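Side-chain contacts in 1-deoxy-D-xylulose 5-phosphate reductoisomerase (PDB 4ZQG), which catalyses the reductive isomerisation of 1-deoxy-D-xylulose 5-phosphate to 2-C-methyl-D-erythritol 4-phosphate in the MEP pathway of isoprenoid precursor synthesis: residues Gln68-Val73 and Thr80-Gly85; Gly88-Ala93 and Thr114-Gly119; Arg326-Ala329 and Ala335-Ala338; Asn343-Glu348 and Lys397-Ala402. All coordinates share one frame; numbering follows the deposited sequence. Where two conformers were deposited one is given.

Contact 1: residues Gln68-Val73 and Thr80-Gly85; sequences QLSQKV and TIILSG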
loop_
_atom_site.group_PDB
_atom_site.type_symbol
_atom_site.label_atom_id
_atom_site.label_comp_id
_atom_site.label_asym_id
_atom_site.label_seq_id
_atom_site.Cartn_x
_atom_site.Cartn_y
_atom_site.Cartn_z
ATOM N N GLN A 68 2.169 28.341 39.753
ATOM C CA GLN A 68 2.056 29.424 38.778
ATOM C C GLN A 68 0.870 29.203 37.836
ATOM O O GLN A 68 0.131 30.115 37.520
ATOM C CB GLN A 68 3.356 29.551 38.000
ATOM C CG GLN A 68 3.311 30.464 36.778
ATOM C CD GLN A 68 4.458 30.152 35.809
ATOM O OE1 GLN A 68 4.425 30.527 34.639
ATOM N NE2 GLN A 68 5.455 29.407 36.288
ATOM N N LEU A 69 0.676 27.977 37.404
ATOM C CA LEU A 69 -0.330 27.716 36.412
ATOM C C LEU A 69 -1.692 27.764 37.048
ATOM O O LEU A 69 -2.625 28.201 36.401
ATOM C CB LEU A 69 -0.067 26.350 35.742
ATOM C CG LEU A 69 -0.576 25.938 34.349
ATOM C CD1 LEU A 69 -1.539 24.768 34.438
ATOM C CD2 LEU A 69 -1.206 27.055 33.518
ATOM N N SER A 70 -1.794 27.314 38.307
ATOM C CA SER A 70 -3.060 27.360 39.045
ATOM C C SER A 70 -3.551 28.785 39.242
ATOM O O SER A 70 -4.747 29.039 39.111
ATOM C CB SER A 70 -2.968 26.670 40.409
ATOM O OG SER A 70 -2.602 25.293 40.269
ATOM N N GLN A 71 -2.640 29.701 39.539
ATOM C CA GLN A 71 -3.007 31.107 39.665
ATOM C C GLN A 71 -3.598 31.612 38.361
ATOM O O GLN A 71 -4.654 32.241 38.351
ATOM C CB GLN A 71 -1.804 31.969 40.023
ATOM C CG GLN A 71 -2.226 33.362 40.422
ATOM C CD GLN A 71 -3.277 33.320 41.524
ATOM O OE1 GLN A 71 -3.011 32.858 42.643
ATOM N NE2 GLN A 71 -4.481 33.765 41.202
ATOM N N LYS A 72 -2.903 31.319 37.264
ATOM C CA LYS A 72 -3.256 31.825 35.967
ATOM C C LYS A 72 -4.559 31.278 35.432
ATOM O O LYS A 72 -5.278 31.950 34.681
ATOM C CB LYS A 72 -2.108 31.578 34.994
ATOM C CG LYS A 72 -0.924 32.495 35.248
ATOM C CD LYS A 72 0.232 32.192 34.308
ATOM C CE LYS A 72 1.515 32.891 34.774
ATOM N NZ LYS A 72 2.654 32.759 33.820
ATOM N N VAL A 73 -4.864 30.056 35.817
ATOM C CA VAL A 73 -6.114 29.435 35.428
ATOM C C VAL A 73 -7.290 30.020 36.235
ATOM O O VAL A 73 -8.362 30.240 35.672
ATOM C CB VAL A 73 -6.025 27.914 35.569
ATOM C CG1 VAL A 73 -7.391 27.270 35.552
ATOM C CG2 VAL A 73 -5.178 27.357 34.446
ATOM N N THR A 80 -11.250 24.557 34.903
ATOM C CA THR A 80 -10.254 23.512 34.704
ATOM C C THR A 80 -9.516 23.051 35.969
ATOM O O THR A 80 -8.897 23.856 36.657
ATOM C CB THR A 80 -9.185 24.022 33.696
ATOM O OG1 THR A 80 -9.828 24.617 32.549
ATOM C CG2 THR A 80 -8.299 22.899 33.221
ATOM N N ILE A 81 -9.556 21.737 36.235
ATOM C CA ILE A 81 -8.726 21.114 37.281
ATOM C C ILE A 81 -7.250 21.050 36.870
ATOM O O ILE A 81 -6.927 20.597 35.762
ATOM C CB ILE A 81 -9.186 19.684 37.608
ATOM C CG1 ILE A 81 -10.613 19.661 38.150
ATOM C CG2 ILE A 81 -8.203 19.041 38.575
ATOM C CD1 ILE A 81 -11.401 18.418 37.825
ATOM N N ILE A 82 -6.354 21.467 37.756
ATOM C CA ILE A 82 -4.933 21.449 37.447
ATOM C C ILE A 82 -4.322 20.320 38.231
ATOM O O ILE A 82 -4.746 20.067 39.362
ATOM C CB ILE A 82 -4.221 22.734 37.846
ATOM C CG1 ILE A 82 -4.854 23.920 37.132
ATOM C CG2 ILE A 82 -2.755 22.673 37.481
ATOM C CD1 ILE A 82 -6.102 24.444 37.810
ATOM N N LEU A 83 -3.339 19.648 37.609
ATOM C CA LEU A 83 -2.661 18.492 38.162
ATOM C C LEU A 83 -1.172 18.695 37.965
ATOM O O LEU A 83 -0.767 19.551 37.194
ATOM C CB LEU A 83 -3.126 17.236 37.451
ATOM C CG LEU A 83 -4.608 16.895 37.486
ATOM C CD1 LEU A 83 -4.868 15.563 36.795
ATOM C CD2 LEU A 83 -5.127 16.811 38.914
ATOM N N SER A 84 -0.336 17.927 38.642
ATOM C CA SER A 84 1.097 18.016 38.369
ATOM C C SER A 84 1.810 16.694 38.418
ATOM O O SER A 84 1.300 15.748 38.960
ATOM C CB SER A 84 1.759 18.965 39.358
ATOM O OG SER A 84 1.789 18.410 40.650
ATOM N N GLY A 85 3.013 16.660 37.868
ATOM C CA GLY A 85 3.855 15.447 37.851
ATOM C C GLY A 85 3.269 14.152 37.323
ATOM O O GLY A 85 2.194 14.100 36.730
#
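Helix 68-73 runs almost exactly antiparallel to strand 81-84, at 172° and with the short axes 9.1 Å apart, and S70 and I82 lie near the closest point, 6.4 Å between their CA atoms. I82 points its side chain at the helix and meets three of its residues. Its two branches divide the work. The CG2 methyl is anti to the backbone N and serves L69 and S70: it lies 3.9 Å from L69 CD1, where the two chains cross at a slant, and 3.8 Å from S70 OG. The other branch, through CG1, ends in CD1, which meets V73 CG1 tip to tip at 3.8 Å. S70 OG only packs against the aliphatic I82; its hydrogen bond goes to the backbone O of Y66, one turn earlier on the same helix. This is the helix and second strand of a beta-alpha-beta unit, strand 58-61, helix 66-75 and strand 81-84, in the Rossmann-like dinucleotide-binding domain. Strand 81-84 is the outermost strand on its side of the seven-stranded parallel sheet. At the end where the chain returns to the sheet, V73 places CG1 anti to its backbone N (chi1 164°). That methyl comes within 3.9 Å of T80 O and 4.1 Å of T80 CB. T80 OG1 is hydrogen-bonded to P56 O. L69 and V73 also touch helix 44-54, through V44 and L48 respectively, and L69 reaches I59 on the adjoining strand.

Contact 2: residues Gly88-Ala93 and Thr114-Gly119; sequences GLIEIA and TLAAAG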
loop_
_atom_site.group_PDB
_atom_site.type_symbol
_atom_site.label_atom_id
_atom_site.label_comp_id
_atom_site.label_asym_id
_atom_site.label_seq_id
_atom_site.Cartn_x
_atom_site.Cartn_y
_atom_site.Cartn_z
ATOM N N GLY A 88 -0.222 13.221 38.122
ATOM C CA GLY A 88 -1.237 13.854 37.285
ATOM C C GLY A 88 -1.439 13.155 35.958
ATOM O O GLY A 88 -2.554 13.024 35.475
ATOM N N LEU A 89 -0.350 12.705 35.360
ATOM C CA LEU A 89 -0.413 12.024 34.096
ATOM C C LEU A 89 -1.137 10.678 34.239
ATOM O O LEU A 89 -1.993 10.329 33.428
ATOM C CB LEU A 89 0.997 11.823 33.543
ATOM C CG LEU A 89 1.852 13.079 33.395
ATOM C CD1 LEU A 89 3.240 12.758 32.861
ATOM C CD2 LEU A 89 1.154 14.079 32.511
ATOM N N ILE A 90 -0.818 9.951 35.293
ATOM C CA ILE A 90 -1.433 8.657 35.551
ATOM C C ILE A 90 -2.941 8.832 35.701
ATOM O O ILE A 90 -3.720 8.090 35.130
ATOM C CB ILE A 90 -0.776 7.963 36.785
ATOM C CG1 ILE A 90 0.636 7.488 36.401
ATOM C CG2 ILE A 90 -1.575 6.754 37.272
ATOM C CD1 ILE A 90 1.629 7.492 37.560
ATOM N N GLU A 91 -3.339 9.855 36.423
ATOM C CA GLU A 91 -4.734 10.161 36.616
ATOM C C GLU A 91 -5.474 10.447 35.328
ATOM O O GLU A 91 -6.556 9.945 35.113
ATOM C CB GLU A 91 -4.852 11.379 37.529
ATOM C CG GLU A 91 -6.241 11.618 38.082
ATOM C CD GLU A 91 -6.325 12.863 38.975
ATOM O OE1 GLU A 91 -5.447 13.136 39.887
ATOM O OE2 GLU A 91 -7.329 13.563 38.744
ATOM N N ILE A 92 -4.901 11.285 34.485
ATOM C CA ILE A 92 -5.519 11.640 33.224
ATOM C C ILE A 92 -5.577 10.433 32.335
ATOM O O ILE A 92 -6.596 10.182 31.691
ATOM C CB ILE A 92 -4.723 12.736 32.521
ATOM C CG1 ILE A 92 -5.110 14.087 33.084
ATOM C CG2 ILE A 92 -4.988 12.738 31.024
ATOM C CD1 ILE A 92 -4.009 15.105 32.931
ATOM N N ALA A 93 -4.477 9.675 32.305
ATOM C CA ALA A 93 -4.405 8.472 31.485
ATOM C C ALA A 93 -5.389 7.383 31.869
ATOM O O ALA A 93 -5.753 6.591 31.003
ATOM C CB ALA A 93 -3.002 7.914 31.479
ATOM N N THR A 114 1.685 5.942 29.812
ATOM C CA THR A 114 1.360 4.980 28.769
ATOM C C THR A 114 0.848 3.680 29.393
ATOM O O THR A 114 -0.157 3.180 28.966
ATOM C CB THR A 114 2.537 4.713 27.842
ATOM O OG1 THR A 114 2.996 5.949 27.301
ATOM C CG2 THR A 114 2.134 3.753 26.680
ATOM N N LEU A 115 1.507 3.186 30.431
ATOM C CA LEU A 115 1.045 2.006 31.115
ATOM C C LEU A 115 -0.290 2.184 31.785
ATOM O O LEU A 115 -1.158 1.311 31.685
ATOM C CB LEU A 115 2.020 1.566 32.181
ATOM C CG LEU A 115 3.287 0.905 31.694
ATOM C CD1 LEU A 115 4.245 0.774 32.860
ATOM C CD2 LEU A 115 3.009 -0.462 31.128
ATOM N N ALA A 116 -0.438 3.266 32.529
ATOM C CA ALA A 116 -1.722 3.587 33.159
ATOM C C ALA A 116 -2.854 3.522 32.135
ATOM O O ALA A 116 -3.914 2.971 32.397
ATOM C CB ALA A 116 -1.675 4.978 33.800
ATOM N N ALA A 117 -2.620 4.103 30.968
ATOM C CA ALA A 117 -3.594 4.041 29.883
ATOM C C ALA A 117 -3.828 2.563 29.410
ATOM O O ALA A 117 -4.963 2.131 29.232
ATOM C CB ALA A 117 -3.151 4.932 28.733
ATOM N N ALA A 118 -2.777 1.781 29.242
ATOM C CA ALA A 118 -2.987 0.379 28.894
ATOM C C ALA A 118 -3.716 -0.340 30.032
ATOM O O ALA A 118 -4.648 -1.115 29.781
ATOM C CB ALA A 118 -1.680 -0.301 28.546
ATOM N N GLY A 119 -3.354 -0.022 31.274
ATOM C CA GLY A 119 -3.979 -0.638 32.448
ATOM C C GLY A 119 -5.466 -0.350 32.567
ATOM O O GLY A 119 -6.205 -1.124 33.179
#
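A117 meets the backbone O of A93 with two carbons. A117 CA lies 3.5 Å from A93 O in a CA-H...O contact, with an angle of 143° at the hydrogen. A117 CB is 3.8 Å from the same oxygen. No conventional hydrogen bond crosses between the two segments. The rest is mainly methyl against methyl. A93 directs CB at the other helix, where it sits 4.0 Å from A116 CB and 4.1 Å from A117 CB. A116 in turn points its methyl back at helix 88-93 and touches I90 CG2 at 3.9 Å. I90 reaches it with this short branch because CG2 stands anti to the backbone N, while CG1 lies beside that N. Two helices of the Rossmann-like domain meet here, 85-93 and 111-120. They run roughly parallel, with a signed crossing angle of -27° and short axes 8.0 Å apart. The small alanines allow this close approach, and A93 and A117 bring their CA atoms to 4.8 Å. I90 is at the exposed margin of the contact, whereas A93 and A117 are buried. A117 also packs on I124 of strand 123-126. L115 and A118 of the second helix pack on helix 130-146, and I92 of the first helix packs on strands 33-39 and 7-12.

Contact 3: residues Arg326-Ala329 and Ala335-Ala338; sequences RYAA and ACIA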
loop_
_atom_site.group_PDB
_atom_site.type_symbol
_atom_site.label_atom_id
_atom_site.label_comp_id
_atom_site.label_asym_id
_atom_site.label_seq_id
_atom_site.Cartn_x
_atom_site.Cartn_y
_atom_site.Cartn_z
ATOM N N ARG A 326 19.921 -3.032 16.483
ATOM C CA ARG A 326 19.557 -4.381 16.097
ATOM C C ARG A 326 20.139 -5.339 17.114
ATOM O O ARG A 326 19.432 -6.155 17.681
ATOM C CB ARG A 326 19.992 -4.708 14.668
ATOM C CG ARG A 326 19.253 -5.923 14.109
ATOM C CD ARG A 326 19.614 -6.216 12.662
ATOM N NE ARG A 326 19.082 -5.207 11.773
ATOM C CZ ARG A 326 17.822 -5.161 11.361
ATOM N NH1 ARG A 326 17.435 -4.172 10.535
ATOM N NH2 ARG A 326 16.946 -6.076 11.770
ATOM N N TYR A 327 21.429 -5.179 17.384
ATOM C CA TYR A 327 22.106 -5.931 18.418
ATOM C C TYR A 327 21.299 -5.908 19.692
ATOM O O TYR A 327 21.064 -6.939 20.302
ATOM C CB TYR A 327 23.500 -5.373 18.620
ATOM C CG TYR A 327 24.253 -5.945 19.808
ATOM C CD1 TYR A 327 24.333 -7.329 20.025
ATOM C CD2 TYR A 327 24.916 -5.094 20.714
ATOM C CE1 TYR A 327 25.040 -7.839 21.115
ATOM C CE2 TYR A 327 25.625 -5.596 21.788
ATOM C CZ TYR A 327 25.683 -6.963 21.991
ATOM O OH TYR A 327 26.397 -7.439 23.076
ATOM N N ALA A 328 20.814 -4.738 20.078
ATOM C CA ALA A 328 20.056 -4.620 21.319
ATOM C C ALA A 328 18.713 -5.309 21.194
ATOM O O ALA A 328 18.282 -5.999 22.103
ATOM C CB ALA A 328 19.894 -3.159 21.715
ATOM N N ALA A 329 18.049 -5.152 20.056
ATOM C CA ALA A 329 16.769 -5.824 19.865
ATOM C C ALA A 329 16.884 -7.325 20.070
ATOM O O ALA A 329 16.008 -7.925 20.662
ATOM C CB ALA A 329 16.222 -5.530 18.492
ATOM N N ALA A 335 18.728 -4.679 27.187
ATOM C CA ALA A 335 19.680 -4.005 26.298
ATOM C C ALA A 335 19.052 -2.854 25.567
ATOM O O ALA A 335 19.751 -1.973 25.104
ATOM C CB ALA A 335 20.248 -4.972 25.290
ATOM N N CYS A 336 17.744 -2.912 25.397
ATOM C CA CYS A 336 17.003 -1.837 24.734
ATOM C C CYS A 336 16.893 -0.591 25.591
ATOM O O CYS A 336 16.955 0.530 25.080
ATOM C CB CYS A 336 15.628 -2.325 24.313
ATOM S SG CYS A 336 15.791 -3.477 22.936
ATOM N N ILE A 337 16.770 -0.822 26.896
ATOM C CA ILE A 337 16.835 0.206 27.909
ATOM C C ILE A 337 18.233 0.787 27.955
ATOM O O ILE A 337 18.427 1.979 27.798
ATOM C CB ILE A 337 16.409 -0.365 29.254
ATOM C CG1 ILE A 337 14.920 -0.641 29.187
ATOM C CG2 ILE A 337 16.768 0.596 30.394
ATOM C CD1 ILE A 337 14.415 -1.498 30.311
ATOM N N ALA A 338 19.225 -0.059 28.134
ATOM C CA ALA A 338 20.586 0.415 28.028
ATOM C C ALA A 338 20.660 1.277 26.791
ATOM O O ALA A 338 21.157 2.368 26.859
ATOM C CB ALA A 338 21.570 -0.745 27.938
#
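No aromatic ring takes part here; the flat groups are the peptide carbonyls of A328 and A335, each approached by side-chain atoms from the other segment. A335 O lies 3.6 Å from A328 CB. A328 O lies 3.6 Å from C336 SG and 3.9 Å from A335 CB. The two alanines thus contact each other reciprocally, each methyl resting near the other's carbonyl oxygen. Their methyls also touch directly, CB to CB at 4.0 Å, and the two CA atoms are 5.0 Å apart. C336 adds the sulfur. Its SG lies beside the backbone N and anti to the carbonyl carbon (chi1 -71°), which directs it across to the first helix. There SG also packs 4.3 Å from A328 CB and 4.0 Å from A329 CA. No hydrogen bond joins the two segments, so the contact rests on close van der Waals packing of small residues. A328, A335 and C336 are all buried. The contact joins helices 320-331 and 333-351, consecutive in the C-terminal domain and linked by a very short turn. L368 of helix 359-368 packs on both A328 and A335. I237 of helix 230-243 reaches A329 and C336. R326, at the start of the first segment, is salt-bridged to E247, while I337 and A338 of the second segment also touch helix 387-409.

Contact 4: residues Asn343-Glu348 and Lys397-Ala402; sequences NEIAVE and KVRKIA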
loop_
_atom_site.group_PDB
_atom_site.type_symbol
_atom_site.label_atom_id
_atom_site.label_comp_id
_atom_site.label_asym_id
_atom_site.label_seq_id
_atom_site.Cartn_x
_atom_site.Cartn_y
_atom_site.Cartn_z
ATOM N N ASN A 343 21.346 6.576 24.986
ATOM C CA ASN A 343 21.133 7.509 23.881
ATOM C C ASN A 343 20.454 8.808 24.346
ATOM O O ASN A 343 20.864 9.887 23.943
ATOM C CB ASN A 343 20.310 6.810 22.776
ATOM C CG ASN A 343 19.924 7.728 21.627
ATOM O OD1 ASN A 343 20.749 8.038 20.728
ATOM N ND2 ASN A 343 18.650 8.164 21.642
ATOM N N GLU A 344 19.417 8.692 25.177
ATOM C CA GLU A 344 18.766 9.863 25.831
ATOM C C GLU A 344 19.780 10.774 26.512
ATOM O O GLU A 344 19.590 11.980 26.490
ATOM C CB GLU A 344 17.701 9.440 26.865
ATOM C CG GLU A 344 16.316 9.234 26.251
ATOM C CD GLU A 344 15.186 8.954 27.253
ATOM O OE1 GLU A 344 15.219 9.464 28.386
ATOM O OE2 GLU A 344 14.227 8.237 26.870
ATOM N N ILE A 345 20.844 10.182 27.083
ATOM C CA ILE A 345 21.896 10.910 27.774
ATOM C C ILE A 345 22.890 11.484 26.789
ATOM O O ILE A 345 23.319 12.608 26.955
ATOM C CB ILE A 345 22.640 10.045 28.854
ATOM C CG1 ILE A 345 21.762 9.795 30.102
ATOM C CG2 ILE A 345 23.967 10.670 29.271
ATOM C CD1 ILE A 345 21.200 11.032 30.798
ATOM N N ALA A 346 23.292 10.759 25.768
ATOM C CA ALA A 346 24.249 11.386 24.854
ATOM C C ALA A 346 23.560 12.444 23.959
ATOM O O ALA A 346 24.240 13.281 23.368
ATOM C CB ALA A 346 25.005 10.354 24.034
ATOM N N VAL A 347 22.229 12.446 23.903
ATOM C CA VAL A 347 21.500 13.547 23.203
ATOM C C VAL A 347 21.413 14.833 24.024
ATOM O O VAL A 347 21.746 15.900 23.505
ATOM C CB VAL A 347 20.070 13.168 22.728
ATOM C CG2 VAL A 347 20.174 12.171 21.580
ATOM N N GLU A 348 20.985 14.729 25.294
ATOM C CA GLU A 348 20.993 15.879 26.212
ATOM C C GLU A 348 22.403 16.456 26.125
ATOM O O GLU A 348 22.582 17.671 26.107
ATOM C CB GLU A 348 20.666 15.511 27.683
ATOM C CG GLU A 348 19.300 14.874 27.943
ATOM N N LYS A 397 20.125 3.602 36.525
ATOM C CA LYS A 397 21.449 3.040 36.442
ATOM C C LYS A 397 22.184 3.393 35.152
ATOM O O LYS A 397 23.332 3.833 35.181
ATOM C CB LYS A 397 21.365 1.538 36.604
ATOM C CG LYS A 397 22.720 0.859 36.665
ATOM C CD LYS A 397 22.517 -0.554 37.154
ATOM C CE LYS A 397 23.800 -1.350 37.083
ATOM N NZ LYS A 397 23.592 -2.710 37.645
ATOM N N VAL A 398 21.540 3.202 34.016
ATOM C CA VAL A 398 22.174 3.571 32.759
ATOM C C VAL A 398 22.424 5.071 32.713
ATOM O O VAL A 398 23.482 5.524 32.225
ATOM C CB VAL A 398 21.325 3.156 31.544
ATOM C CG1 VAL A 398 21.980 3.628 30.255
ATOM C CG2 VAL A 398 21.169 1.637 31.540
ATOM N N ARG A 399 21.471 5.839 33.254
ATOM C CA ARG A 399 21.673 7.312 33.375
ATOM C C ARG A 399 23.017 7.636 34.025
ATOM O O ARG A 399 23.844 8.309 33.424
ATOM C CB ARG A 399 20.482 8.016 34.065
ATOM C CG ARG A 399 19.450 8.533 33.054
ATOM C CD ARG A 399 18.105 8.973 33.646
ATOM N NE ARG A 399 16.955 8.575 32.810
ATOM C CZ ARG A 399 16.646 9.102 31.625
ATOM N NH1 ARG A 399 17.372 10.095 31.098
ATOM N NH2 ARG A 399 15.607 8.601 30.948
ATOM N N LYS A 400 23.256 7.068 35.204
ATOM C CA LYS A 400 24.537 7.242 35.926
ATOM C C LYS A 400 25.748 6.833 35.078
ATOM O O LYS A 400 26.694 7.599 34.935
ATOM C CB LYS A 400 24.513 6.444 37.230
ATOM C CG LYS A 400 25.862 6.318 37.945
ATOM C CD LYS A 400 26.144 4.902 38.458
ATOM C CE LYS A 400 25.187 4.514 39.579
ATOM N NZ LYS A 400 25.292 3.058 39.837
ATOM N N ILE A 401 25.699 5.629 34.485
ATOM C CA ILE A 401 26.883 5.038 33.857
ATOM C C ILE A 401 27.193 5.705 32.544
ATOM O O ILE A 401 28.361 5.951 32.217
ATOM C CB ILE A 401 26.720 3.524 33.672
ATOM C CG1 ILE A 401 26.652 2.865 35.029
ATOM C CG2 ILE A 401 27.894 2.951 32.914
ATOM C CD1 ILE A 401 26.559 1.376 34.994
ATOM N N ALA A 402 26.137 5.994 31.796
ATOM C CA ALA A 402 26.281 6.754 30.579
ATOM C C ALA A 402 26.871 8.135 30.882
ATOM O O ALA A 402 27.801 8.561 30.218
ATOM C CB ALA A 402 24.924 6.877 29.885
#
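E344 and R399 form a salt bridge between helices 333-351 and 387-409 of the C-terminal domain, which cross at -46° with their short axes 9.4 Å apart. R399 NH2 gives a nearly straight hydrogen bond to E344 OE1, 2.7 Å long. The oxygen lies close to the guanidinium plane, at its edge. The carboxylate is turned otherwise: its plane stands 47° from that of the guanidinium, and NH2 meets OE1 from above the carboxylate plane. The R399 chain bends at chi3 (-140°), and its end comes nearer to helix 343-348 than its start. I345 packs against the aliphatic part of this arginine, CD1 to R399 CG at 3.8 Å. Its other branch, CG2, meets the A402 methyl, CB, at 4.0 Å, one turn further along helix 397-402. Both charged groups have second partners. D395 forms a salt bridge with R399 NE, and N340 gives a hydrogen bond to E344 OE2; both probably help to fix the pair. Around the contact, E344 touches K221 of helix 220-228, R399 touches A108, and A402 packs on C367 of helix 359-368.

The contacts fall into two pairs. Contacts 1 and 2 belong to the dinucleotide-binding domain, with centres 19 Å apart. They are joined through L83 and helix 85-93, which follows strand 81-84 directly; L83 CD1 touches I92 CD1 at 4.0 Å. Contacts 3 and 4 share helix 333-351 in the C-terminal domain. Their centres are 14 Å apart, and A338 O packs on V398 CG1 at 3.7 Å. Between the pairs nothing touches: contacts 2 and 4 come no nearer than about 11 Å, nearest atoms. The bound NAD lies about 8 Å from the side chain of E344, and about 11 Å from those of I90 and L69.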